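Local coordinates for sugar-binding transport ATP-binding protein (Pyrococcus horikoshii, PDB 1V43) that probably binds and hydrolyses ATP to drive sugar uptake, as the ATPase subunit of an ABC transporter, at residues V10-E15 / L32-G37; L14-K19 / P63-I68; R123-L128 / R154-E159; I212-R217 / V236-F241. All coordinates share one frame; numbering follows the deposited sequence.

How the contacts relate
Contacts 1 and 2 form one continuous piece of antiparallel sheet: strand 12-21 lies between strand 24-34 in contact 1 and strand 65-70 in contact 2. They share L14 and E15, and their centres are about 13 Å apart. Contact 4 packs a helix on a strand of the neighbouring mixed sheet, its centre about 20 Å from that of contact 1. Contact 3 joins a helix to the end of another and the turn there, far from the ATP-binding residues and about 34 Å from contact 4 centre to centre. No nucleotide is bound to this chain, but the P-loop is near: the side chain of K19 in contact 2 is about 4 Å from that of T52, and the side chain of M215 in contact 4 is about 4 Å from that of K50.

Contact 1 of 4, residues V10-E15 / L32-G37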
loop_
_atom_site.group_PDB
_atom_site.type_symbol
_atom_site.label_atom_id
_atom_site.label_comp_id
_atom_site.label_asym_id
_atom_site.label_seq_id
_atom_site.Cartn_x
_atom_site.Cartn_y
_atom_site.Cartn_z
ATOM N N VAL A 10 -32.740 5.971 4.743
ATOM C CA VAL A 10 -33.444 5.685 3.500
ATOM C C VAL A 10 -32.900 4.513 2.669
ATOM O O VAL A 10 -31.754 4.523 2.195
ATOM C CB VAL A 10 -33.478 6.959 2.617
ATOM C CG1 VAL A 10 -34.163 6.678 1.300
ATOM C CG2 VAL A 10 -34.187 8.076 3.361
ATOM N N GLU A 11 -33.736 3.500 2.490
ATOM C CA GLU A 11 -33.345 2.349 1.698
ATOM C C GLU A 11 -33.316 2.757 0.229
ATOM O O GLU A 11 -34.206 3.467 -0.230
ATOM C CB GLU A 11 -34.337 1.200 1.881
ATOM C CG GLU A 11 -34.081 0.060 0.934
ATOM C CD GLU A 11 -34.963 -1.131 1.227
ATOM O OE1 GLU A 11 -34.825 -1.689 2.334
ATOM O OE2 GLU A 11 -35.791 -1.497 0.357
ATOM N N VAL A 12 -32.290 2.312 -0.496
ATOM C CA VAL A 12 -32.146 2.623 -1.912
ATOM C C VAL A 12 -32.175 1.355 -2.766
ATOM O O VAL A 12 -31.412 0.408 -2.528
ATOM C CB VAL A 12 -30.817 3.371 -2.190
ATOM C CG1 VAL A 12 -30.651 3.600 -3.687
ATOM C CG2 VAL A 12 -30.824 4.702 -1.477
ATOM N N LYS A 13 -33.060 1.339 -3.757
ATOM C CA LYS A 13 -33.184 0.185 -4.655
ATOM C C LYS A 13 -32.794 0.544 -6.073
ATOM O O LYS A 13 -33.273 1.534 -6.622
ATOM C CB LYS A 13 -34.624 -0.322 -4.730
ATOM C CG LYS A 13 -35.246 -0.903 -3.487
ATOM C CD LYS A 13 -36.683 -1.275 -3.836
ATOM C CE LYS A 13 -37.522 -1.611 -2.623
ATOM N NZ LYS A 13 -37.616 -0.449 -1.717
ATOM N N LEU A 14 -31.928 -0.259 -6.669
ATOM C CA LEU A 14 -31.557 -0.038 -8.057
ATOM C C LEU A 14 -32.175 -1.256 -8.764
ATOM O O LEU A 14 -31.838 -2.391 -8.439
ATOM C CB LEU A 14 -30.030 -0.010 -8.209
ATOM C CG LEU A 14 -29.218 0.963 -7.327
ATOM C CD1 LEU A 14 -27.735 0.854 -7.721
ATOM C CD2 LEU A 14 -29.695 2.401 -7.507
ATOM N N GLU A 15 -33.089 -1.028 -9.705
ATOM C CA GLU A 15 -33.753 -2.149 -10.389
ATOM C C GLU A 15 -33.400 -2.268 -11.837
ATOM O O GLU A 15 -33.645 -1.343 -12.610
ATOM C CB GLU A 15 -35.272 -2.035 -10.352
ATOM C CG GLU A 15 -35.921 -1.913 -9.012
ATOM C CD GLU A 15 -37.394 -2.302 -9.081
ATOM O OE1 GLU A 15 -38.075 -1.969 -10.084
ATOM O OE2 GLU A 15 -37.866 -2.940 -8.126
ATOM N N LEU A 32 -29.692 -4.043 -7.041
ATOM C CA LEU A 32 -29.122 -3.820 -5.728
ATOM C C LEU A 32 -30.096 -3.188 -4.751
ATOM O O LEU A 32 -30.775 -2.221 -5.084
ATOM C CB LEU A 32 -27.927 -2.875 -5.868
ATOM C CG LEU A 32 -26.547 -3.255 -5.362
ATOM C CD1 LEU A 32 -25.597 -2.064 -5.515
ATOM C CD2 LEU A 32 -26.655 -3.681 -3.915
ATOM N N THR A 33 -30.143 -3.728 -3.543
ATOM C CA THR A 33 -30.978 -3.166 -2.496
ATOM C C THR A 33 -30.038 -2.690 -1.387
ATOM O O THR A 33 -29.505 -3.491 -0.622
ATOM C CB THR A 33 -31.972 -4.195 -1.937
ATOM O OG1 THR A 33 -32.841 -4.632 -2.986
ATOM C CG2 THR A 33 -32.809 -3.579 -0.850
ATOM N N ILE A 34 -29.818 -1.379 -1.343
ATOM C CA ILE A 34 -28.952 -0.738 -0.359
ATOM C C ILE A 34 -29.751 -0.440 0.904
ATOM O O ILE A 34 -30.642 0.399 0.890
ATOM C CB ILE A 34 -28.365 0.545 -0.962
ATOM C CG1 ILE A 34 -27.550 0.154 -2.203
ATOM C CG2 ILE A 34 -27.455 1.229 0.027
ATOM C CD1 ILE A 34 -27.298 1.251 -3.155
ATOM N N LYS A 35 -29.422 -1.120 2.002
ATOM C CA LYS A 35 -30.176 -0.956 3.244
ATOM C C LYS A 35 -30.135 0.429 3.872
ATOM O O LYS A 35 -29.120 1.133 3.809
ATOM C CB LYS A 35 -29.764 -2.041 4.254
ATOM C CG LYS A 35 -29.954 -3.469 3.686
ATOM C CD LYS A 35 -29.578 -4.577 4.663
ATOM C CE LYS A 35 -29.511 -5.938 3.948
ATOM N NZ LYS A 35 -29.189 -7.061 4.882
ATOM N N ASP A 36 -31.266 0.834 4.447
ATOM C CA ASP A 36 -31.364 2.136 5.085
ATOM C C ASP A 36 -30.294 2.260 6.162
ATOM O O ASP A 36 -30.170 1.412 7.031
ATOM C CB ASP A 36 -32.755 2.348 5.706
ATOM C CG ASP A 36 -33.086 1.316 6.771
ATOM O OD1 ASP A 36 -33.177 0.115 6.430
ATOM O OD2 ASP A 36 -33.251 1.705 7.948
ATOM N N GLY A 37 -29.509 3.323 6.069
ATOM C CA GLY A 37 -28.469 3.554 7.040
ATOM C C GLY A 37 -27.185 2.770 6.890
ATOM O O GLY A 37 -26.324 2.891 7.754
HETATM O O HOH W 1 -33.247 -1.436 4.403
#
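E11 and D36 share a water that donates to both carboxylates, its oxygen 2.6 Å from E11 OE1 and 2.6 Å from D36 OD1. The acidic oxygens E11 OE1 and D36 OD1 themselves remain 4.8 Å apart, so the two water protons probably offset some of the repulsion. The second oxygen of E11 is engaged within its own segment: K13 NZ forms a salt bridge to E11 OE2 at 3.0 Å, arriving on the anti side and 21° out of the carboxylate plane. With CG anti to the backbone N (chi1 172°), the extended E11 chain crosses T33 obliquely, and T33 CG2 lies 3.8 Å from E11 OE2.

Four backbone bonds tie the strands of this hairpin: V12 N to I34 O, I34 N to V12 O (2.7 Å), L14 N to L32 O and L32 N to L14 O. The axes of strand segments 12-15 and 32-34 run at 173°, nearly exactly antiparallel. V12 and I34 point the same way, side by side, with V12 CB 3.9 Å from I34 CB, and L14 and L32 do likewise. L32 and I34 also rest on L40 of strand 39-43. Chemistry therefore divides by face: aliphatic groups meet the protein interior, while K13 and T33 occupy the polar face beside E11.

Contact 2 of 4, residues L14-K19 / P63-I68; sequences LENLTK and PTEGRI
L17 presses one methyl against the CB-CG side of the P63 ring: L17 CD2 sits 3.3 Å from P63 CB and 3.4 Å from P63 CG, closer than carbons usually pack. Its chi1 of -112° lies off the staggered positions, placing CG 4.1 Å from I68 CG1. The other methyl, CD1, lies by the same isoleucine, so the fork of L17 fills the hollow between P63 and I68. An alanine here would probably open a gap against both residues, since the CB left behind reaches neither. Beside it L14 adds a second bump, with L14 CD2 3.9 Å from I68 CG2, the two side chains pointing the same way.

Where strand 12-21 turns its corner at N16, the hollow is filled by backbone alone: G66 CA lies 3.0 Å from E15 O and 3.2 Å from N16 O, leaving no room for a CB. E15 and R67 exchange two backbone bonds before this point. Beyond it T18 N bonds to E65 O at 3.0 Å, from above the carbonyl plane, and T64 N bonds to T18 O at 2.8 Å. On the outer face a water links E15 OE1 to R67 NE, while R67 NH1 pairs with D74. T64 and E65 both face T18, the signature of a classic beta bulge, here within the antiparallel beta-sheet subdomain of ABC ATPases.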
loop_
_atom_site.group_PDB
_atom_site.type_symbol
_atom_site.label_atom_id
_atom_site.label_comp_id
_atom_site.label_asym_id
_atom_site.label_seq_id
_atom_site.Cartn_x
_atom_site.Cartn_y
_atom_site.Cartn_z
ATOM N N LEU A 14 -31.928 -0.259 -6.669
ATOM C CA LEU A 14 -31.557 -0.038 -8.057
ATOM C C LEU A 14 -32.175 -1.256 -8.764
ATOM O O LEU A 14 -31.838 -2.391 -8.439
ATOM C CB LEU A 14 -30.030 -0.010 -8.209
ATOM C CG LEU A 14 -29.218 0.963 -7.327
ATOM C CD1 LEU A 14 -27.735 0.854 -7.721
ATOM C CD2 LEU A 14 -29.695 2.401 -7.507
ATOM N N GLU A 15 -33.089 -1.028 -9.705
ATOM C CA GLU A 15 -33.753 -2.149 -10.389
ATOM C C GLU A 15 -33.400 -2.268 -11.837
ATOM O O GLU A 15 -33.645 -1.343 -12.610
ATOM C CB GLU A 15 -35.272 -2.035 -10.352
ATOM C CG GLU A 15 -35.921 -1.913 -9.012
ATOM C CD GLU A 15 -37.394 -2.302 -9.081
ATOM O OE1 GLU A 15 -38.075 -1.969 -10.084
ATOM O OE2 GLU A 15 -37.866 -2.940 -8.126
ATOM N N ASN A 16 -32.858 -3.422 -12.208
ATOM C CA ASN A 16 -32.476 -3.691 -13.589
ATOM C C ASN A 16 -31.893 -2.449 -14.225
ATOM O O ASN A 16 -32.273 -2.071 -15.333
ATOM C CB ASN A 16 -33.696 -4.161 -14.390
ATOM C CG ASN A 16 -33.322 -4.669 -15.776
ATOM O OD1 ASN A 16 -32.964 -3.892 -16.675
ATOM N ND2 ASN A 16 -33.386 -5.982 -15.950
ATOM N N LEU A 17 -30.977 -1.806 -13.508
ATOM C CA LEU A 17 -30.328 -0.589 -13.983
ATOM C C LEU A 17 -29.286 -0.906 -15.039
ATOM O O LEU A 17 -28.364 -1.695 -14.807
ATOM C CB LEU A 17 -29.617 0.140 -12.835
ATOM C CG LEU A 17 -30.071 1.488 -12.279
ATOM C CD1 LEU A 17 -28.850 2.184 -11.668
ATOM C CD2 LEU A 17 -30.681 2.354 -13.359
ATOM N N THR A 18 -29.423 -0.267 -16.191
ATOM C CA THR A 18 -28.480 -0.445 -17.276
ATOM C C THR A 18 -28.136 0.927 -17.834
ATOM O O THR A 18 -28.968 1.837 -17.845
ATOM C CB THR A 18 -29.077 -1.294 -18.426
ATOM O OG1 THR A 18 -29.246 -2.653 -18.000
ATOM C CG2 THR A 18 -28.171 -1.245 -19.639
ATOM N N LYS A 19 -26.904 1.068 -18.299
ATOM C CA LYS A 19 -26.459 2.314 -18.892
ATOM C C LYS A 19 -25.506 2.013 -20.041
ATOM O O LYS A 19 -24.406 1.530 -19.813
ATOM C CB LYS A 19 -25.740 3.180 -17.850
ATOM C CG LYS A 19 -25.190 4.481 -18.402
ATOM C CD LYS A 19 -26.298 5.349 -18.966
ATOM C CE LYS A 19 -25.764 6.696 -19.392
ATOM N NZ LYS A 19 -26.871 7.664 -19.576
ATOM N N PRO A 63 -30.539 6.511 -16.535
ATOM C CA PRO A 63 -30.324 5.120 -16.932
ATOM C C PRO A 63 -30.898 4.926 -18.341
ATOM O O PRO A 63 -31.719 5.722 -18.802
ATOM C CB PRO A 63 -31.144 4.323 -15.919
ATOM C CG PRO A 63 -31.486 5.298 -14.857
ATOM C CD PRO A 63 -31.627 6.598 -15.556
ATOM N N THR A 64 -30.463 3.857 -18.999
ATOM C CA THR A 64 -30.926 3.514 -20.333
ATOM C C THR A 64 -32.117 2.595 -20.122
ATOM O O THR A 64 -33.005 2.475 -20.960
ATOM C CB THR A 64 -29.820 2.781 -21.114
ATOM O OG1 THR A 64 -28.746 3.695 -21.394
ATOM C CG2 THR A 64 -30.365 2.216 -22.411
ATOM N N GLU A 65 -32.130 1.965 -18.961
ATOM C CA GLU A 65 -33.187 1.060 -18.589
ATOM C C GLU A 65 -33.131 0.921 -17.075
ATOM O O GLU A 65 -32.086 1.143 -16.462
ATOM C CB GLU A 65 -32.960 -0.299 -19.254
ATOM C CG GLU A 65 -34.169 -1.226 -19.243
ATOM C CD GLU A 65 -33.916 -2.520 -20.004
ATOM O OE1 GLU A 65 -33.276 -2.464 -21.083
ATOM O OE2 GLU A 65 -34.366 -3.587 -19.528
ATOM N N GLY A 66 -34.254 0.568 -16.469
ATOM C CA GLY A 66 -34.269 0.388 -15.033
ATOM C C GLY A 66 -34.860 1.532 -14.236
ATOM O O GLY A 66 -35.226 2.583 -14.769
ATOM N N ARG A 67 -34.901 1.324 -12.929
ATOM C CA ARG A 67 -35.495 2.279 -12.016
ATOM C C ARG A 67 -34.645 2.427 -10.752
ATOM O O ARG A 67 -33.951 1.490 -10.350
ATOM C CB ARG A 67 -36.867 1.737 -11.651
ATOM C CG ARG A 67 -37.923 2.731 -11.330
ATOM C CD ARG A 67 -39.219 1.975 -11.093
ATOM N NE ARG A 67 -39.714 1.362 -12.319
ATOM C CZ ARG A 67 -40.331 2.040 -13.280
ATOM N NH1 ARG A 67 -40.520 3.342 -13.142
ATOM N NH2 ARG A 67 -40.762 1.425 -14.374
ATOM N N ILE A 68 -34.709 3.602 -10.134
ATOM C CA ILE A 68 -33.984 3.882 -8.893
ATOM C C ILE A 68 -34.989 4.398 -7.864
ATOM O O ILE A 68 -35.653 5.412 -8.096
ATOM C CB ILE A 68 -32.904 4.978 -9.093
ATOM C CG1 ILE A 68 -31.861 4.520 -10.113
ATOM C CG2 ILE A 68 -32.247 5.301 -7.768
ATOM C CD1 ILE A 68 -30.913 5.646 -10.559
HETATM O O HOH W 2 -38.451 -1.343 -12.999
#

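Contact 3 of 4, residues R123-L128 / R154-E159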
loop_
_atom_site.group_PDB
_atom_site.type_symbol
_atom_site.label_atom_id
_atom_site.label_comp_id
_atom_site.label_asym_id
_atom_site.label_seq_id
_atom_site.Cartn_x
_atom_site.Cartn_y
_atom_site.Cartn_z
ATOM N N ARG A 123 -23.331 24.877 13.008
ATOM C CA ARG A 123 -22.809 24.528 14.332
ATOM C C ARG A 123 -22.868 23.010 14.526
ATOM O O ARG A 123 -21.901 22.388 14.982
ATOM C CB ARG A 123 -23.631 25.211 15.436
ATOM C CG ARG A 123 -23.355 26.713 15.622
ATOM C CD ARG A 123 -24.370 27.369 16.582
ATOM N NE ARG A 123 -24.059 28.771 16.861
ATOM C CZ ARG A 123 -23.417 29.203 17.947
ATOM N NH1 ARG A 123 -23.017 28.346 18.875
ATOM N NH2 ARG A 123 -23.167 30.494 18.102
ATOM N N TRP A 124 -24.009 22.420 14.176
ATOM C CA TRP A 124 -24.212 20.973 14.306
ATOM C C TRP A 124 -23.190 20.191 13.460
ATOM O O TRP A 124 -22.517 19.296 13.959
ATOM C CB TRP A 124 -25.647 20.634 13.878
ATOM C CG TRP A 124 -25.931 19.165 13.613
ATOM C CD1 TRP A 124 -26.188 18.189 14.541
ATOM C CD2 TRP A 124 -26.045 18.536 12.330
ATOM N NE1 TRP A 124 -26.461 16.991 13.910
ATOM C CE2 TRP A 124 -26.382 17.175 12.556
ATOM C CE3 TRP A 124 -25.900 18.989 11.007
ATOM C CZ2 TRP A 124 -26.577 16.264 11.506
ATOM C CZ3 TRP A 124 -26.092 18.077 9.962
ATOM C CH2 TRP A 124 -26.430 16.732 10.223
ATOM N N ALA A 125 -23.058 20.557 12.189
ATOM C CA ALA A 125 -22.124 19.880 11.300
ATOM C C ALA A 125 -20.687 20.089 11.755
ATOM O O ALA A 125 -19.893 19.156 11.762
ATOM C CB ALA A 125 -22.296 20.388 9.857
ATOM N N ALA A 126 -20.365 21.319 12.133
ATOM C CA ALA A 126 -19.022 21.659 12.574
ATOM C C ALA A 126 -18.642 20.853 13.815
ATOM O O ALA A 126 -17.502 20.387 13.946
ATOM C CB ALA A 126 -18.932 23.164 12.856
ATOM N N GLU A 127 -19.594 20.683 14.727
ATOM C CA GLU A 127 -19.323 19.918 15.934
ATOM C C GLU A 127 -19.089 18.447 15.558
ATOM O O GLU A 127 -18.170 17.806 16.075
ATOM C CB GLU A 127 -20.491 20.059 16.922
ATOM C CG GLU A 127 -20.279 19.404 18.295
ATOM C CD GLU A 127 -20.265 17.868 18.238
ATOM O OE1 GLU A 127 -21.117 17.283 17.524
ATOM O OE2 GLU A 127 -19.415 17.246 18.917
ATOM N N LEU A 128 -19.909 17.928 14.645
ATOM C CA LEU A 128 -19.802 16.544 14.193
ATOM C C LEU A 128 -18.452 16.240 13.562
ATOM O O LEU A 128 -17.942 15.138 13.699
ATOM C CB LEU A 128 -20.917 16.211 13.196
ATOM C CG LEU A 128 -22.258 15.919 13.862
ATOM C CD1 LEU A 128 -23.352 15.815 12.832
ATOM C CD2 LEU A 128 -22.141 14.637 14.657
ATOM N N ARG A 154 -19.733 20.161 4.953
ATOM C CA ARG A 154 -20.559 20.819 3.943
ATOM C C ARG A 154 -21.495 19.821 3.275
ATOM O O ARG A 154 -22.648 20.136 2.988
ATOM C CB ARG A 154 -19.687 21.484 2.881
ATOM C CG ARG A 154 -20.503 22.197 1.808
ATOM C CD ARG A 154 -19.599 22.990 0.883
ATOM N NE ARG A 154 -18.553 22.149 0.312
ATOM C CZ ARG A 154 -17.493 22.609 -0.348
ATOM N NH1 ARG A 154 -17.327 23.916 -0.526
ATOM N NH2 ARG A 154 -16.598 21.753 -0.829
ATOM N N ALA A 155 -20.994 18.613 3.028
ATOM C CA ALA A 155 -21.826 17.587 2.403
ATOM C C ALA A 155 -22.960 17.183 3.336
ATOM O O ALA A 155 -24.095 17.011 2.896
ATOM C CB ALA A 155 -20.979 16.357 2.020
ATOM N N ILE A 156 -22.685 17.054 4.633
ATOM C CA ILE A 156 -23.760 16.645 5.534
ATOM C C ILE A 156 -24.634 17.769 6.067
ATOM O O ILE A 156 -25.693 17.500 6.640
ATOM C CB ILE A 156 -23.238 15.841 6.754
ATOM C CG1 ILE A 156 -22.688 16.783 7.838
ATOM C CG2 ILE A 156 -22.179 14.867 6.292
ATOM C CD1 ILE A 156 -22.324 16.069 9.130
ATOM N N VAL A 157 -24.212 19.017 5.885
ATOM C CA VAL A 157 -24.992 20.142 6.410
ATOM C C VAL A 157 -26.428 20.224 5.877
ATOM O O VAL A 157 -27.311 20.749 6.564
ATOM C CB VAL A 157 -24.264 21.507 6.172
ATOM C CG1 VAL A 157 -24.572 22.044 4.795
ATOM C CG2 VAL A 157 -24.658 22.507 7.259
ATOM N N VAL A 158 -26.667 19.692 4.675
ATOM C CA VAL A 158 -28.012 19.715 4.093
ATOM C C VAL A 158 -28.882 18.567 4.595
ATOM O O VAL A 158 -30.069 18.492 4.276
ATOM C CB VAL A 158 -27.976 19.651 2.540
ATOM C CG1 VAL A 158 -27.161 20.817 1.990
ATOM C CG2 VAL A 158 -27.384 18.328 2.072
ATOM N N GLU A 159 -28.298 17.672 5.381
ATOM C CA GLU A 159 -29.041 16.532 5.906
ATOM C C GLU A 159 -29.631 15.713 4.745
ATOM O O GLU A 159 -30.842 15.522 4.638
ATOM C CB GLU A 159 -30.158 17.021 6.827
ATOM C CG GLU A 159 -29.695 18.004 7.893
ATOM C CD GLU A 159 -30.748 18.242 8.959
ATOM O OE1 GLU A 159 -30.842 17.424 9.900
ATOM O OE2 GLU A 159 -31.491 19.239 8.846
#
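W124 presents the edge of its indole to I156 and keeps a face for L128. CG anti to the backbone N (chi1 165°) starts the indole toward the 154-159 segment, and the six-membered ring points CZ3 at I156 O, 3.4 Å away and in the ring plane. This carbonyl also accepts a bond from E159 N at 2.9 Å, which closes a type I turn from I156 to E159, so the tryptophan edge lies against the turn at the C-terminal end of helix 147-156. Over one face of the indole L128 CD1 sits 3.3 Å above the plane, offset toward the rim.

Both elements belong to the helical subdomain of the ABC ATPase fold, and helix 147-156 directly follows the LSGGQ signature sequence. L191 of helix 174-191 touches W124, L128 and I156.

I156 has its CG1 between the backbone N and the carbonyl carbon (chi1 81°), and the extended chain crosses L128, with I156 CD1 3.9 Å from L128 CD1. One turn of helix away from L128, A125 faces two neighbours: its CB is 4.2 Å from I156 CG1 and 4.1 Å from V157 CG2. E159, with positive phi, approaches obliquely; its CG is 4.2 Å from W124 CZ3, its carboxylate plane is 59° from the ring, and its OE2 forms a salt bridge with R121.

Contact 4 of 4, residues I212-R217 / V236-F241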
loop_
_atom_site.group_PDB
_atom_site.type_symbol
_atom_site.label_atom_id
_atom_site.label_comp_id
_atom_site.label_asym_id
_atom_site.label_seq_id
_atom_site.Cartn_x
_atom_site.Cartn_y
_atom_site.Cartn_z
ATOM N N ILE A 212 -19.768 -4.566 0.819
ATOM C CA ILE A 212 -18.989 -4.193 -0.336
ATOM C C ILE A 212 -19.623 -4.861 -1.552
ATOM O O ILE A 212 -19.984 -6.041 -1.510
ATOM C CB ILE A 212 -17.513 -4.715 -0.196
ATOM C CG1 ILE A 212 -16.807 -4.068 0.993
ATOM C CG2 ILE A 212 -16.742 -4.426 -1.444
ATOM C CD1 ILE A 212 -15.382 -4.604 1.209
ATOM N N ALA A 213 -19.758 -4.101 -2.626
ATOM C CA ALA A 213 -20.303 -4.619 -3.868
ATOM C C ALA A 213 -19.168 -4.557 -4.894
ATOM O O ALA A 213 -18.807 -3.480 -5.356
ATOM C CB ALA A 213 -21.471 -3.760 -4.325
ATOM N N VAL A 214 -18.609 -5.710 -5.235
ATOM C CA VAL A 214 -17.513 -5.777 -6.194
ATOM C C VAL A 214 -18.075 -5.756 -7.620
ATOM O O VAL A 214 -18.993 -6.504 -7.953
ATOM C CB VAL A 214 -16.700 -7.066 -5.991
ATOM C CG1 VAL A 214 -15.427 -7.034 -6.827
ATOM C CG2 VAL A 214 -16.392 -7.245 -4.523
ATOM N N MET A 215 -17.519 -4.890 -8.454
ATOM C CA MET A 215 -17.968 -4.759 -9.831
ATOM C C MET A 215 -16.822 -4.921 -10.816
ATOM O O MET A 215 -15.685 -4.584 -10.516
ATOM C CB MET A 215 -18.628 -3.390 -10.044
ATOM C CG MET A 215 -19.955 -3.207 -9.327
ATOM S SD MET A 215 -20.652 -1.568 -9.645
ATOM C CE MET A 215 -21.266 -1.804 -11.367
ATOM N N ASN A 216 -17.146 -5.439 -11.995
ATOM C CA ASN A 216 -16.182 -5.653 -13.071
ATOM C C ASN A 216 -16.971 -5.675 -14.383
ATOM O O ASN A 216 -17.975 -6.382 -14.494
ATOM C CB ASN A 216 -15.443 -6.987 -12.886
ATOM C CG ASN A 216 -14.399 -7.235 -13.970
ATOM O OD1 ASN A 216 -13.457 -6.462 -14.127
ATOM N ND2 ASN A 216 -14.570 -8.315 -14.721
ATOM N N ARG A 217 -16.526 -4.886 -15.357
ATOM C CA ARG A 217 -17.181 -4.801 -16.664
ATOM C C ARG A 217 -18.696 -4.598 -16.582
ATOM O O ARG A 217 -19.464 -5.321 -17.209
ATOM C CB ARG A 217 -16.864 -6.049 -17.500
ATOM C CG ARG A 217 -15.382 -6.171 -17.831
ATOM C CD ARG A 217 -15.076 -7.231 -18.881
ATOM N NE ARG A 217 -14.932 -8.572 -18.322
ATOM C CZ ARG A 217 -14.257 -9.553 -18.917
ATOM N NH1 ARG A 217 -13.667 -9.337 -20.085
ATOM N NH2 ARG A 217 -14.168 -10.746 -18.343
ATOM N N VAL A 236 -12.967 -16.074 -8.932
ATOM C CA VAL A 236 -11.548 -15.738 -8.997
ATOM C C VAL A 236 -11.356 -14.219 -8.946
ATOM O O VAL A 236 -10.526 -13.721 -8.179
ATOM C CB VAL A 236 -10.895 -16.281 -10.289
ATOM C CG1 VAL A 236 -9.450 -15.810 -10.382
ATOM C CG2 VAL A 236 -10.950 -17.803 -10.296
ATOM N N PHE A 237 -12.133 -13.483 -9.744
ATOM C CA PHE A 237 -11.999 -12.034 -9.758
ATOM C C PHE A 237 -12.119 -11.395 -8.370
ATOM O O PHE A 237 -11.282 -10.572 -7.997
ATOM C CB PHE A 237 -13.007 -11.365 -10.699
ATOM C CG PHE A 237 -12.724 -9.904 -10.904
ATOM C CD1 PHE A 237 -11.775 -9.492 -11.830
ATOM C CD2 PHE A 237 -13.318 -8.948 -10.089
ATOM C CE1 PHE A 237 -11.417 -8.155 -11.941
ATOM C CE2 PHE A 237 -12.966 -7.608 -10.192
ATOM C CZ PHE A 237 -12.011 -7.211 -11.121
ATOM N N VAL A 238 -13.157 -11.762 -7.619
ATOM C CA VAL A 238 -13.348 -11.220 -6.274
ATOM C C VAL A 238 -12.233 -11.734 -5.347
ATOM O O VAL A 238 -11.695 -10.987 -4.528
ATOM C CB VAL A 238 -14.735 -11.635 -5.665
ATOM C CG1 VAL A 238 -14.831 -11.150 -4.240
ATOM C CG2 VAL A 238 -15.908 -11.030 -6.492
ATOM N N ALA A 239 -11.892 -13.011 -5.479
ATOM C CA ALA A 239 -10.861 -13.599 -4.638
ATOM C C ALA A 239 -9.533 -12.864 -4.767
ATOM O O ALA A 239 -8.812 -12.724 -3.787
ATOM C CB ALA A 239 -10.660 -15.073 -4.987
ATOM N N THR A 240 -9.220 -12.384 -5.969
ATOM C CA THR A 240 -7.945 -11.710 -6.193
ATOM C C THR A 240 -7.980 -10.188 -6.179
ATOM O O THR A 240 -6.940 -9.553 -6.334
ATOM C CB THR A 240 -7.298 -12.174 -7.530
ATOM O OG1 THR A 240 -8.154 -11.822 -8.624
ATOM C CG2 THR A 240 -7.086 -13.690 -7.535
ATOM N N PHE A 241 -9.155 -9.593 -5.993
ATOM C CA PHE A 241 -9.237 -8.137 -5.984
ATOM C C PHE A 241 -9.142 -7.575 -4.567
ATOM O O PHE A 241 -8.877 -6.386 -4.370
ATOM C CB PHE A 241 -10.532 -7.653 -6.647
ATOM C CG PHE A 241 -10.447 -6.248 -7.173
ATOM C CD1 PHE A 241 -9.822 -5.981 -8.395
ATOM C CD2 PHE A 241 -10.937 -5.185 -6.424
ATOM C CE1 PHE A 241 -9.685 -4.678 -8.851
ATOM C CE2 PHE A 241 -10.807 -3.886 -6.867
ATOM C CZ PHE A 241 -10.180 -3.623 -8.083
#
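N216 lies across the ring of F237, where strand 211-216 of the mixed, P-loop NTPase-type sheet of the ABC ATPase meets helix 236-241. The strand and helix segments approach to 9.5 Å between axes, at 115°, a spacing bridged by side chains.

From CB outward, N216 covers one ring face atom by atom. Its CB stands 3.9 Å from the F237 centroid and 19° off the ring normal, a CH-pi contact. CG is anti to the backbone N, which brings it over the ring, 3.7 Å above the plane and displaced toward the rim. At the tip OD1 comes within 3.4 Å of F237 CZ and is equally close to CE1, while ND2 is more distant, 4.2 Å from F237 CD1. Amide and ring planes differ by 25°, so the two flat groups are stacked with a modest tilt.

L221 of strand 219-224 touches both N216 and F237, and on the helix V236 and A239 reach F363 of strand 361-364, connecting this region to the beta-rich C-terminal part. A serine in place of F237 would probably leave the N216 side chain without the flat surface it stacks on and its amide less restrained in rotation. M215 points away from the helix and lies beside C48 and K50, residues that bind ATP.

V214 completes the buried contact. Its CG1 meets the ring at the edge, near the plane, 4.2 Å from F237 CE2, and the same methyl forms an aliphatic pair with V238, 4.0 Å from V238 CG2.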